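Local atomic coordinates of MtVAO615 (Myceliophthora thermophila, PDB entry 6F72), a protein that binds one FAD bicovalently and is probably an oxidoreductase whose reduced flavin reacts rapidly with molecular oxygen, although no substrate has been identified. Residues A[300-312]-A[346-359]. Sequence-based numbering, arbitrary orientation.
Sequences GIVGGTLLGFNDS and NNSLTAYGTMPGAD. With NAG (2-acetamido-2-deoxy-beta-D-glucopyranose), chain F.
Strands 302-310 and 348-356 pair antiparallel, from Val-302 opposite Pro-356 to Asn-310 opposite Ser-348, within a seven-stranded antiparallel sheet consistent with the substrate-binding domain of VAO-type flavoproteins, distinct from the FAD-binding domain; strands 382-388 and 339-344 flank the pair. Hydrogen-bonded pairs begin at Gly-303 with Met-355 and recur at every second residue up to Phe-309 with Leu-349, whose Leu-349 N to Phe-309 O bond is nearly straight (172°). Thr-305 N reaches Gly-353 O only weakly, at 3.4 Å. Where strand 348-356 ends in a type II turn, Met-355 O accepts from Gly-303 N and Ala-358 N, which approach from opposite faces of its carbonyl plane.

Six side chains share one face: helix 360-376 packs on Thr-305, Leu-307, Phe-309 and Met-355, while Leu-349 and Ala-351 lean on strand 339-344. Phe-309 CG lies between the backbone N and the carbonyl carbon (chi1 62°), and the ring takes Leu-349 CB over one face in a CH-pi contact, 4.2 Å from its centroid. Met-355, bent at chi3, lays CE 3.6 Å from Gly-304 C, beside Thr-305 CG2. A CB on Gly-353 would collide with that same Thr-305 methyl. On the other face Leu-306 CD1 meets the edge of the Tyr-352 ring at CE1, 4.1 Å away; Tyr-398 also meets this ring.

Past Asn-310, Asp-311 OD2 receives Asn-347 ND2 on its syn side at 2.9 Å, the carboxylate and amide planes 61° apart. Asn-316 ND2 bonds the same oxygen. With an alanine at Asp-311 the Asn-347 amide would probably lose this acceptor and be freer to turn, while Asn-316 would keep its bond to Asn-346 O. Asn-310 OD1 accepts from Ser-312 N in an Asx turn, and its ND2 carries NAG C1 covalently on the face opposite helix 360-376, so the glycan leaves the helix-side packing undisturbed.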
ATOM      1  N   GLY A 300     -12.481  -1.911  22.390  1.00 32.26           N
ATOM      2  CA  GLY A 300     -13.360  -1.198  23.299  1.00 33.28           C
ATOM      3  C   GLY A 300     -13.916  -0.005  22.554  1.00 33.24           C
ATOM      4  O   GLY A 300     -13.646   0.163  21.362  1.00 32.50           O
ATOM      5  N   ILE A 301     -14.704   0.802  23.261  1.00 34.16           N
ATOM      6  CA  ILE A 301     -15.223   2.095  22.804  1.00 34.34           C
ATOM      7  C   ILE A 301     -14.195   2.863  21.948  1.00 33.51           C
ATOM      8  O   ILE A 301     -13.017   2.923  22.298  1.00 33.29           O
ATOM      9  CB  ILE A 301     -15.750   2.893  24.044  1.00 35.40           C
ATOM     10  CG1 ILE A 301     -17.273   2.780  24.169  1.00 36.38           C
ATOM     11  CG2 ILE A 301     -15.326   4.361  24.062  1.00 35.25           C
ATOM     12  CD1 ILE A 301     -17.771   1.482  24.769  1.00 37.14           C
ATOM     13  N   VAL A 302     -14.634   3.384  20.799  1.00 33.33           N
ATOM     14  CA  VAL A 302     -13.788   4.226  19.938  1.00 32.64           C
ATOM     15  C   VAL A 302     -14.514   5.541  19.644  1.00 33.03           C
ATOM     16  O   VAL A 302     -15.602   5.543  19.053  1.00 33.31           O
ATOM     17  CB  VAL A 302     -13.359   3.529  18.611  1.00 31.83           C
ATOM     18  CG1 VAL A 302     -12.508   4.460  17.749  1.00 31.01           C
ATOM     19  CG2 VAL A 302     -12.576   2.257  18.889  1.00 31.67           C
ATOM     20  N   GLY A 303     -13.904   6.643  20.079  1.00 33.00           N
ATOM     21  CA  GLY A 303     -14.407   7.986  19.790  1.00 33.36           C
ATOM     22  C   GLY A 303     -14.120   8.411  18.358  1.00 32.62           C
ATOM     23  O   GLY A 303     -13.046   8.141  17.812  1.00 31.91           O
ATOM     24  N   GLY A 304     -15.083   9.087  17.749  1.00 33.00           N
ATOM     25  CA  GLY A 304     -14.957   9.490  16.353  1.00 32.71           C
ATOM     26  C   GLY A 304     -15.541  10.854  16.096  1.00 33.19           C
ATOM     27  O   GLY A 304     -16.356  11.348  16.882  1.00 34.03           O
ATOM     28  N   THR A 305     -15.104  11.471  15.003  1.00 32.81           N
ATOM     29  CA  THR A 305     -15.717  12.703  14.529  1.00 33.32           C
ATOM     30  C   THR A 305     -15.476  12.965  13.060  1.00 33.06           C
ATOM     31  O   THR A 305     -14.475  12.517  12.490  1.00 32.43           O
ATOM     32  CB  THR A 305     -15.278  13.948  15.341  1.00 33.45           C
ATOM     33  OG1 THR A 305     -16.188  15.017  15.068  1.00 34.02           O
ATOM     34  CG2 THR A 305     -13.835  14.388  15.002  1.00 32.71           C
ATOM     35  N   LEU A 306     -16.426  13.679  12.465  1.00 33.75           N
ATOM     36  CA  LEU A 306     -16.166  14.493  11.295  1.00 33.86           C
ATOM     37  C   LEU A 306     -15.787  15.874  11.822  1.00 34.13           C
ATOM     38  O   LEU A 306     -16.455  16.420  12.712  1.00 34.56           O
ATOM     39  CB  LEU A 306     -17.399  14.580  10.379  1.00 34.58           C
ATOM     40  CG  LEU A 306     -17.224  15.141   8.959  1.00 34.60           C
ATOM     41  CD1 LEU A 306     -18.229  14.506   8.014  1.00 35.19           C
ATOM     42  CD2 LEU A 306     -17.356  16.661   8.898  1.00 35.38           C
ATOM     43  N   LEU A 307     -14.703  16.417  11.277  1.00 33.91           N
ATOM     44  CA  LEU A 307     -14.324  17.801  11.510  1.00 34.41           C
ATOM     45  C   LEU A 307     -13.953  18.462  10.188  1.00 34.65           C
ATOM     46  O   LEU A 307     -12.919  18.140   9.592  1.00 33.94           O
ATOM     47  CB  LEU A 307     -13.185  17.893  12.538  1.00 34.01           C
ATOM     48  CG  LEU A 307     -12.437  19.217  12.770  1.00 34.22           C
ATOM     49  CD1 LEU A 307     -13.366  20.350  13.196  1.00 34.90           C
ATOM     50  CD2 LEU A 307     -11.327  19.003  13.791  1.00 33.80           C
ATOM     51  N   GLY A 308     -14.806  19.382   9.743  1.00 35.85           N
ATOM     52  CA  GLY A 308     -14.621  20.072   8.471  1.00 36.72           C
ATOM     53  C   GLY A 308     -14.725  21.576   8.581  1.00 38.16           C
ATOM     54  O   GLY A 308     -15.459  22.093   9.421  1.00 38.65           O
ATOM     55  N   PHE A 309     -13.973  22.275   7.730  1.00 38.84           N
ATOM     56  CA  PHE A 309     -14.038  23.735   7.611  1.00 40.16           C
ATOM     57  C   PHE A 309     -13.636  24.186   6.210  1.00 41.24           C
ATOM     58  O   PHE A 309     -12.894  23.479   5.522  1.00 40.47           O
ATOM     59  CB  PHE A 309     -13.184  24.429   8.685  1.00 39.62           C
ATOM     60  CG  PHE A 309     -11.708  24.125   8.609  1.00 38.73           C
ATOM     61  CD1 PHE A 309     -10.857  24.884   7.793  1.00 38.64           C
ATOM     62  CD2 PHE A 309     -11.148  23.101   9.393  1.00 38.12           C
ATOM     63  CE1 PHE A 309      -9.493  24.613   7.731  1.00 38.05           C
ATOM     64  CE2 PHE A 309      -9.782  22.833   9.344  1.00 37.43           C
ATOM     65  CZ  PHE A 309      -8.955  23.590   8.512  1.00 37.59           C
ATOM     66  N   ASN A 310     -14.113  25.367   5.807  1.00 43.72           N
ATOM     67  CA  ASN A 310     -13.855  25.899   4.462  1.00 45.66           C
ATOM     68  C   ASN A 310     -13.555  27.415   4.411  1.00 45.62           C
ATOM     69  O   ASN A 310     -13.381  28.052   5.451  1.00 45.12           O
ATOM     70  CB  ASN A 310     -14.982  25.497   3.495  1.00 48.88           C
ATOM     71  CG  ASN A 310     -16.346  26.001   3.921  1.00 53.39           C
ATOM     72  OD1 ASN A 310     -16.570  27.204   4.054  1.00 54.06           O
ATOM     73  ND2 ASN A 310     -17.275  25.072   4.124  1.00 57.90           N
ATOM     74  N   ASP A 311     -13.489  27.977   3.200  1.00 45.51           N
ATOM     75  CA  ASP A 311     -13.141  29.398   3.018  1.00 45.65           C
ATOM     76  C   ASP A 311     -14.311  30.345   2.685  1.00 46.30           C
ATOM     77  O   ASP A 311     -14.097  31.537   2.456  1.00 46.84           O
ATOM     78  CB  ASP A 311     -11.955  29.565   2.038  1.00 45.29           C
ATOM     79  CG  ASP A 311     -12.285  29.174   0.598  1.00 45.40           C
ATOM     80  OD1 ASP A 311     -13.458  28.907   0.262  1.00 45.58           O
ATOM     81  OD2 ASP A 311     -11.338  29.145  -0.215  1.00 45.14           O
ATOM     82  N   SER A 312     -15.533  29.806   2.706  1.00 46.33           N
ATOM     83  CA  SER A 312     -16.758  30.524   2.308  1.00 47.22           C
ATOM     84  C   SER A 312     -17.158  31.702   3.192  1.00 47.64           C
ATOM     85  O   SER A 312     -18.038  32.481   2.815  1.00 49.05           O
ATOM     86  CB  SER A 312     -17.939  29.556   2.217  1.00 47.47           C
ATOM     87  OG  SER A 312     -17.666  28.514   1.303  1.00 47.40           O
ATOM     88  N   ASN A 346      -8.390  22.789  -1.998  1.00 33.60           N
ATOM     89  CA  ASN A 346      -8.046  24.194  -2.270  1.00 34.47           C
ATOM     90  C   ASN A 346      -8.893  25.193  -1.469  1.00 34.85           C
ATOM     91  O   ASN A 346      -8.468  26.329  -1.250  1.00 35.37           O
ATOM     92  CB  ASN A 346      -8.179  24.470  -3.784  1.00 35.46           C
ATOM     93  CG  ASN A 346      -7.515  25.772  -4.222  1.00 36.38           C
ATOM     94  OD1 ASN A 346      -6.453  26.156  -3.710  1.00 36.10           O
ATOM     95  ND2 ASN A 346      -8.141  26.462  -5.191  1.00 37.39           N
ATOM     96  N   ASN A 347     -10.081  24.766  -1.036  1.00 34.81           N
ATOM     97  CA  ASN A 347     -11.048  25.642  -0.361  1.00 35.35           C
ATOM     98  C   ASN A 347     -11.640  25.034   0.912  1.00 34.74           C
ATOM     99  O   ASN A 347     -12.247  25.752   1.706  1.00 35.13           O
ATOM    100  CB  ASN A 347     -12.194  26.038  -1.314  1.00 36.44           C
ATOM    101  CG  ASN A 347     -11.701  26.523  -2.664  1.00 37.27           C
ATOM    102  OD1 ASN A 347     -11.684  25.760  -3.633  1.00 37.46           O
ATOM    103  ND2 ASN A 347     -11.282  27.788  -2.734  1.00 37.86           N
ATOM    104  N   SER A 348     -11.485  23.724   1.098  1.00 33.98           N
ATOM    105  CA  SER A 348     -12.011  23.046   2.293  1.00 33.49           C
ATOM    106  C   SER A 348     -11.138  21.892   2.770  1.00 32.49           C
ATOM    107  O   SER A 348     -10.398  21.303   1.977  1.00 32.19           O
ATOM    108  CB  SER A 348     -13.461  22.587   2.102  1.00 33.96           C
ATOM    109  OG  SER A 348     -13.552  21.547   1.161  1.00 33.99           O
ATOM    110  N   LEU A 349     -11.218  21.619   4.076  1.00 32.03           N
ATOM    111  CA  LEU A 349     -10.563  20.475   4.724  1.00 31.21           C
ATOM    112  C   LEU A 349     -11.612  19.633   5.450  1.00 31.07           C
ATOM    113  O   LEU A 349     -12.416  20.152   6.234  1.00 31.42           O
ATOM    114  CB  LEU A 349      -9.461  20.932   5.711  1.00 30.94           C
ATOM    115  CG  LEU A 349      -8.559  19.847   6.348  1.00 30.26           C
ATOM    116  CD1 LEU A 349      -7.109  20.305   6.421  1.00 30.16           C
ATOM    117  CD2 LEU A 349      -9.046  19.379   7.717  1.00 29.97           C
ATOM    118  N   THR A 350     -11.585  18.332   5.189  1.00 30.52           N
ATOM    119  CA  THR A 350     -12.521  17.404   5.812  1.00 30.39           C
ATOM    120  C   THR A 350     -11.719  16.334   6.509  1.00 29.61           C
ATOM    121  O   THR A 350     -10.944  15.623   5.867  1.00 29.28           O
ATOM    122  CB  THR A 350     -13.467  16.766   4.770  1.00 30.64           C
ATOM    123  OG1 THR A 350     -14.138  17.804   4.049  1.00 31.51           O
ATOM    124  CG2 THR A 350     -14.508  15.876   5.457  1.00 30.70           C
ATOM    125  N   ALA A 351     -11.917  16.220   7.818  1.00 29.53           N
ATOM    126  CA  ALA A 351     -11.161  15.289   8.640  1.00 28.75           C
ATOM    127  C   ALA A 351     -12.066  14.317   9.338  1.00 28.80           C
ATOM    128  O   ALA A 351     -13.168  14.673   9.757  1.00 29.14           O
ATOM    129  CB  ALA A 351     -10.328  16.043   9.659  1.00 28.75           C
ATOM    130  N   TYR A 352     -11.574  13.087   9.457  1.00 28.42           N
ATOM    131  CA  TYR A 352     -12.190  12.055  10.281  1.00 28.68           C
ATOM    132  C   TYR A 352     -11.270  11.713  11.434  1.00 28.21           C
ATOM    133  O   TYR A 352     -10.105  11.355  11.225  1.00 27.52           O
ATOM    134  CB  TYR A 352     -12.466  10.794   9.469  1.00 28.99           C
ATOM    135  CG  TYR A 352     -13.300  10.981   8.218  1.00 29.66           C
ATOM    136  CD1 TYR A 352     -14.457  11.783   8.218  1.00 30.50           C
ATOM    137  CD2 TYR A 352     -12.960  10.308   7.033  1.00 29.89           C
ATOM    138  CE1 TYR A 352     -15.229  11.931   7.065  1.00 31.16           C
ATOM    139  CE2 TYR A 352     -13.734  10.435   5.877  1.00 30.44           C
ATOM    140  CZ  TYR A 352     -14.861  11.249   5.903  1.00 31.20           C
ATOM    141  OH  TYR A 352     -15.629  11.375   4.762  1.00 32.16           O
ATOM    142  N   GLY A 353     -11.801  11.846  12.645  1.00 28.59           N
ATOM    143  CA  GLY A 353     -11.042  11.587  13.865  1.00 28.69           C
ATOM    144  C   GLY A 353     -11.205  10.185  14.414  1.00 28.68           C
ATOM    145  O   GLY A 353     -12.298   9.622  14.373  1.00 28.91           O
ATOM    146  N   THR A 354     -10.106   9.645  14.945  1.00 28.48           N
ATOM    147  CA  THR A 354     -10.070   8.323  15.576  1.00 28.55           C
ATOM    148  C   THR A 354      -9.471   8.468  16.982  1.00 29.03           C
ATOM    149  O   THR A 354      -8.299   8.824  17.148  1.00 28.62           O
ATOM    150  CB  THR A 354      -9.262   7.326  14.726  1.00 27.88           C
ATOM    151  OG1 THR A 354      -9.901   7.175  13.451  1.00 27.66           O
ATOM    152  CG2 THR A 354      -9.155   5.965  15.412  1.00 27.85           C
ATOM    153  N   MET A 355     -10.303   8.200  17.983  1.00 29.89           N
ATOM    154  CA  MET A 355      -9.962   8.468  19.375  1.00 30.75           C
ATOM    155  C   MET A 355     -10.217   7.232  20.260  1.00 31.21           C
ATOM    156  O   MET A 355     -11.211   7.190  20.995  1.00 31.89           O
ATOM    157  CB  MET A 355     -10.727   9.713  19.864  1.00 31.44           C
ATOM    158  CG  MET A 355     -10.307  11.006  19.171  1.00 31.28           C
ATOM    159  SD  MET A 355     -11.480  12.372  19.294  1.00 32.19           S
ATOM    160  CE  MET A 355     -12.641  11.934  17.995  1.00 31.62           C
ATOM    161  N   PRO A 356      -9.326   6.211  20.175  1.00 31.00           N
ATOM    162  CA  PRO A 356      -9.603   4.922  20.846  1.00 31.52           C
ATOM    163  C   PRO A 356      -9.805   5.053  22.355  1.00 32.53           C
ATOM    164  O   PRO A 356      -9.045   5.753  23.025  1.00 32.84           O
ATOM    165  CB  PRO A 356      -8.362   4.078  20.517  1.00 30.87           C
ATOM    166  CG  PRO A 356      -7.828   4.680  19.255  1.00 30.14           C
ATOM    167  CD  PRO A 356      -8.054   6.159  19.424  1.00 30.28           C
ATOM    168  N   GLY A 357     -10.852   4.416  22.868  1.00 33.29           N
ATOM    169  CA  GLY A 357     -11.166   4.450  24.298  1.00 34.48           C
ATOM    170  C   GLY A 357     -11.758   5.748  24.828  1.00 35.29           C
ATOM    171  O   GLY A 357     -11.954   5.878  26.046  1.00 36.33           O
ATOM    172  N   ALA A 358     -12.040   6.700  23.936  1.00 34.85           N
ATOM    173  CA  ALA A 358     -12.599   8.000  24.325  1.00 35.63           C
ATOM    174  C   ALA A 358     -14.117   8.001  24.246  1.00 36.39           C
ATOM    175  O   ALA A 358     -14.673   7.678  23.203  1.00 36.14           O
ATOM    176  CB  ALA A 358     -12.020   9.124  23.467  1.00 34.83           C
ATOM    177  N   ASP A 359     -14.786   8.345  25.348  1.00 37.65           N
ATOM    178  CA  ASP A 359     -16.232   8.580  25.293  1.00 38.56           C
ATOM    179  C   ASP A 359     -16.533  10.015  24.826  1.00 38.68           C
ATOM    180  O   ASP A 359     -15.614  10.757  24.442  1.00 37.98           O
ATOM    181  CB  ASP A 359     -16.968   8.179  26.594  1.00 39.91           C
ATOM    182  CG  ASP A 359     -16.679   9.105  27.776  1.00 40.92           C
ATOM    183  OD1 ASP A 359     -16.850  10.343  27.677  1.00 41.14           O
ATOM    184  OD2 ASP A 359     -16.318   8.571  28.847  1.00 41.60           O
TER
HETATM  185  C1  NAG F 609     -18.636  25.371   4.504  1.00 42.61           C
HETATM  186  C2  NAG F 609     -19.645  24.454   3.788  1.00 49.20           C
HETATM  187  C3  NAG F 609     -21.087  24.746   4.227  1.00 49.32           C
HETATM  188  C4  NAG F 609     -21.217  24.832   5.753  1.00 49.58           C
HETATM  189  C5  NAG F 609     -20.214  25.876   6.273  1.00 48.51           C
HETATM  190  C6  NAG F 609     -20.324  26.131   7.776  1.00 50.41           C
HETATM  191  C7  NAG F 609     -18.848  23.771   1.526  1.00 53.42           C
HETATM  192  C8  NAG F 609     -18.870  24.151   0.074  1.00 53.18           C
HETATM  193  N2  NAG F 609     -19.519  24.602   2.340  1.00 51.91           N
HETATM  194  O3  NAG F 609     -21.963  23.739   3.712  1.00 50.65           O
HETATM  195  O4  NAG F 609     -22.568  25.156   6.117  1.00 51.50           O
HETATM  196  O5  NAG F 609     -18.874  25.470   5.923  1.00 45.44           O
HETATM  197  O6  NAG F 609     -19.764  25.037   8.513  1.00 53.36           O
HETATM  198  O7  NAG F 609     -18.252  22.771   1.906  1.00 54.45           O